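Local coordinates for protein putative GTP pyrophosphokinase (Streptococcus mutans, PDB 3L9D) that probably transfers pyrophosphate from ATP to GTP, the first step of ppGpp synthesis, at residues 153-158 and 168-173. Numbering follows the deposited sequence.
Sequences VIVEYP and IMAEIQ
Val153, Val155 and Tyr157 pair with Ile172, Ala170 and Ile168 as antiparallel hydrogen-bonded pairs. Each pair makes two backbone hydrogen bonds, six in all. Val155 N to Ala170 O measures 3.1 Å, and Ala170 N to Val155 O 2.9 Å. Ile154 with Glu171 and Glu156 with Met169 are the non-hydrogen-bonded pairs between them. Here CA-H groups point at carbonyls, as in Met169 CA to Val155 O at 3.2 Å.

Apolar contacts lie on both faces. On the face of Val155, the CD1 end of Ile172 reaches diagonally along the sheet and meets both Val155 methyls, CG1 and CG2, each at 3.7 Å. The two side chains cross at about a right angle. Val155 CG2 also touches Ala170 CB, at 3.9 Å. Ile168 CD1 comes up to Tyr157 CB at 4.1 Å.

On the other face Ile154 has a partner for each branch. Chi1 of -57° sets CG1 anti to the carbonyl carbon, which leaves Ile154 CG2 anti to the backbone N, 3.9 Å from Met169 SD. Ile154 CD1 lies against Glu171 CB at 3.4 Å. The Glu171 carboxylate takes a hydrogen bond from Gln173 NE2 to OE1, from above its plane.

The segments form part of the hairpin 150-161/164-176, inside the mixed sheet of the RelA/SpoT region, consistent with the nucleotidyltransferase-like fold of the family. Strand 132-139 flanks 153-158, and strand 106-112 flanks 168-173. Helix 42-64 packs on the Tyr157, Ile168 and Ile172 face, where Tyr157 OH hydrogen-bonds Glu50.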
ATOM      1  N   VAL A 153       1.730   6.259   0.316  1.00 21.22           N
ATOM      2  CA  VAL A 153       1.247   7.430  -0.410  1.00 21.13           C
ATOM      3  C   VAL A 153      -0.216   7.676  -0.076  1.00 17.78           C
ATOM      4  O   VAL A 153      -1.014   6.755  -0.097  1.00 16.05           O
ATOM      5  CB  VAL A 153       1.359   7.235  -1.932  1.00 17.88           C
ATOM      6  CG1 VAL A 153       0.879   8.473  -2.641  1.00 15.29           C
ATOM      7  CG2 VAL A 153       2.795   6.898  -2.328  1.00 16.99           C
ATOM      8  N   ILE A 154      -0.562   8.914   0.251  1.00 13.76           N
ATOM      9  CA  ILE A 154      -1.945   9.254   0.478  1.00 12.96           C
ATOM     10  C   ILE A 154      -2.422  10.080  -0.708  1.00 15.38           C
ATOM     11  O   ILE A 154      -1.733  11.001  -1.164  1.00 14.31           O
ATOM     12  CB  ILE A 154      -2.150  10.013   1.806  1.00 16.88           C
ATOM     13  CG1 ILE A 154      -1.621   9.182   2.989  1.00 17.88           C
ATOM     14  CG2 ILE A 154      -3.624  10.370   2.006  1.00 12.93           C
ATOM     15  CD1 ILE A 154      -2.189   7.764   3.088  1.00 13.14           C
ATOM     16  N   VAL A 155      -3.585   9.712  -1.229  1.00 13.11           N
ATOM     17  CA  VAL A 155      -4.150  10.392  -2.367  1.00 15.08           C
ATOM     18  C   VAL A 155      -5.568  10.844  -2.047  1.00 19.69           C
ATOM     19  O   VAL A 155      -6.300  10.154  -1.335  1.00 20.34           O
ATOM     20  CB  VAL A 155      -4.111   9.517  -3.655  1.00 20.49           C
ATOM     21  CG1 VAL A 155      -2.665   9.282  -4.110  1.00 14.28           C
ATOM     22  CG2 VAL A 155      -4.888   8.174  -3.469  1.00 19.80           C
ATOM     23  N   GLU A 156      -5.919  12.037  -2.522  1.00 22.02           N
ATOM     24  CA  GLU A 156      -7.304  12.486  -2.542  1.00 22.89           C
ATOM     25  C   GLU A 156      -7.892  12.007  -3.848  1.00 21.40           C
ATOM     26  O   GLU A 156      -7.331  12.261  -4.923  1.00 20.72           O
ATOM     27  CB  GLU A 156      -7.401  14.001  -2.520  1.00 23.68           C
ATOM     28  CG  GLU A 156      -7.042  14.650  -1.238  1.00 30.98           C
ATOM     29  CD  GLU A 156      -7.150  16.158  -1.321  1.00 39.74           C
ATOM     30  OE1 GLU A 156      -7.579  16.675  -2.379  1.00 41.83           O
ATOM     31  OE2 GLU A 156      -6.809  16.825  -0.323  1.00 42.00           O
ATOM     32  N   TYR A 157      -9.022  11.319  -3.753  1.00 20.44           N
ATOM     33  CA  TYR A 157      -9.652  10.707  -4.907  1.00 18.75           C
ATOM     34  C   TYR A 157     -11.103  11.138  -4.973  1.00 21.43           C
ATOM     35  O   TYR A 157     -11.865  10.908  -4.032  1.00 22.18           O
ATOM     36  CB  TYR A 157      -9.553   9.184  -4.829  1.00 15.52           C
ATOM     37  CG  TYR A 157     -10.072   8.527  -6.068  1.00 22.06           C
ATOM     38  CD1 TYR A 157      -9.308   8.499  -7.230  1.00 25.11           C
ATOM     39  CD2 TYR A 157     -11.341   7.960  -6.102  1.00 20.99           C
ATOM     40  CE1 TYR A 157      -9.792   7.900  -8.392  1.00 24.64           C
ATOM     41  CE2 TYR A 157     -11.837   7.367  -7.268  1.00 20.88           C
ATOM     42  CZ  TYR A 157     -11.049   7.339  -8.396  1.00 20.86           C
ATOM     43  OH  TYR A 157     -11.518   6.761  -9.543  1.00 25.78           O
ATOM     44  N   PRO A 158     -11.485  11.810  -6.068  1.00 23.57           N
ATOM     45  CA  PRO A 158     -12.879  12.211  -6.235  1.00 23.72           C
ATOM     46  C   PRO A 158     -13.704  11.042  -6.735  1.00 26.23           C
ATOM     47  O   PRO A 158     -13.410  10.476  -7.793  1.00 29.93           O
ATOM     48  CB  PRO A 158     -12.804  13.303  -7.304  1.00 23.29           C
ATOM     49  CG  PRO A 158     -11.393  13.798  -7.256  1.00 26.91           C
ATOM     50  CD  PRO A 158     -10.587  12.572  -6.951  1.00 27.15           C
ATOM     51  N   ILE A 168     -12.564  11.518  -1.153  1.00 21.60           N
ATOM     52  CA  ILE A 168     -12.067  10.607  -0.104  1.00 19.81           C
ATOM     53  C   ILE A 168     -10.536  10.450  -0.121  1.00 21.15           C
ATOM     54  O   ILE A 168      -9.881  10.726  -1.112  1.00 20.67           O
ATOM     55  CB  ILE A 168     -12.725   9.207  -0.195  1.00 21.86           C
ATOM     56  CG1 ILE A 168     -12.341   8.499  -1.498  1.00 15.52           C
ATOM     57  CG2 ILE A 168     -14.247   9.326  -0.088  1.00 20.38           C
ATOM     58  CD1 ILE A 168     -11.147   7.624  -1.394  1.00 15.21           C
ATOM     59  N   MET A 169      -9.956  10.001   0.982  1.00 23.92           N
ATOM     60  CA  MET A 169      -8.519   9.756   0.997  1.00 21.42           C
ATOM     61  C   MET A 169      -8.232   8.265   1.017  1.00 18.64           C
ATOM     62  O   MET A 169      -8.870   7.509   1.747  1.00 17.75           O
ATOM     63  CB  MET A 169      -7.852  10.447   2.186  1.00 21.49           C
ATOM     64  CG  MET A 169      -7.450  11.898   1.922  1.00 21.64           C
ATOM     65  SD  MET A 169      -6.551  12.595   3.326  1.00 21.32           S
ATOM     66  CE  MET A 169      -7.900  13.003   4.428  1.00 20.96           C
ATOM     67  N   ALA A 170      -7.280   7.848   0.195  1.00 15.82           N
ATOM     68  CA  ALA A 170      -6.891   6.454   0.148  1.00 19.56           C
ATOM     69  C   ALA A 170      -5.409   6.312   0.501  1.00 20.94           C
ATOM     70  O   ALA A 170      -4.584   7.144   0.116  1.00 17.02           O
ATOM     71  CB  ALA A 170      -7.172   5.874  -1.219  1.00 15.73           C
ATOM     72  N   GLU A 171      -5.065   5.267   1.246  1.00 18.96           N
ATOM     73  CA  GLU A 171      -3.658   4.988   1.468  1.00 15.92           C
ATOM     74  C   GLU A 171      -3.137   3.888   0.543  1.00 17.28           C
ATOM     75  O   GLU A 171      -3.579   2.739   0.605  1.00 19.27           O
ATOM     76  CB  GLU A 171      -3.403   4.608   2.908  1.00 15.51           C
ATOM     77  CG  GLU A 171      -2.032   4.007   3.071  1.00 16.46           C
ATOM     78  CD  GLU A 171      -1.610   3.930   4.509  1.00 22.35           C
ATOM     79  OE1 GLU A 171      -1.793   2.845   5.113  1.00 19.58           O
ATOM     80  OE2 GLU A 171      -1.101   4.962   5.031  1.00 24.73           O
ATOM     81  N   ILE A 172      -2.208   4.256  -0.327  1.00 13.52           N
ATOM     82  CA  ILE A 172      -1.549   3.313  -1.208  1.00 13.69           C
ATOM     83  C   ILE A 172      -0.207   2.888  -0.626  1.00 17.56           C
ATOM     84  O   ILE A 172       0.690   3.711  -0.433  1.00 20.83           O
ATOM     85  CB  ILE A 172      -1.297   3.964  -2.572  1.00 11.83           C
ATOM     86  CG1 ILE A 172      -2.608   4.466  -3.152  1.00 13.76           C
ATOM     87  CG2 ILE A 172      -0.644   2.991  -3.528  1.00 12.31           C
ATOM     88  CD1 ILE A 172      -2.430   5.547  -4.185  1.00 14.89           C
ATOM     89  N   GLN A 173      -0.048   1.609  -0.333  1.00 19.73           N
ATOM     90  CA  GLN A 173       1.270   1.126   0.072  1.00 20.61           C
ATOM     91  C   GLN A 173       1.929   0.374  -1.057  1.00 20.67           C
ATOM     92  O   GLN A 173       1.283  -0.449  -1.718  1.00 24.07           O
ATOM     93  CB  GLN A 173       1.192   0.253   1.323  1.00 19.75           C
ATOM     94  CG  GLN A 173       0.821   1.060   2.550  1.00 23.25           C
ATOM     95  CD  GLN A 173       0.819   0.230   3.796  1.00 26.16           C
ATOM     96  OE1 GLN A 173       1.688  -0.618   3.985  1.00 28.62           O
ATOM     97  NE2 GLN A 173      -0.163   0.457   4.658  1.00 25.08           N
TER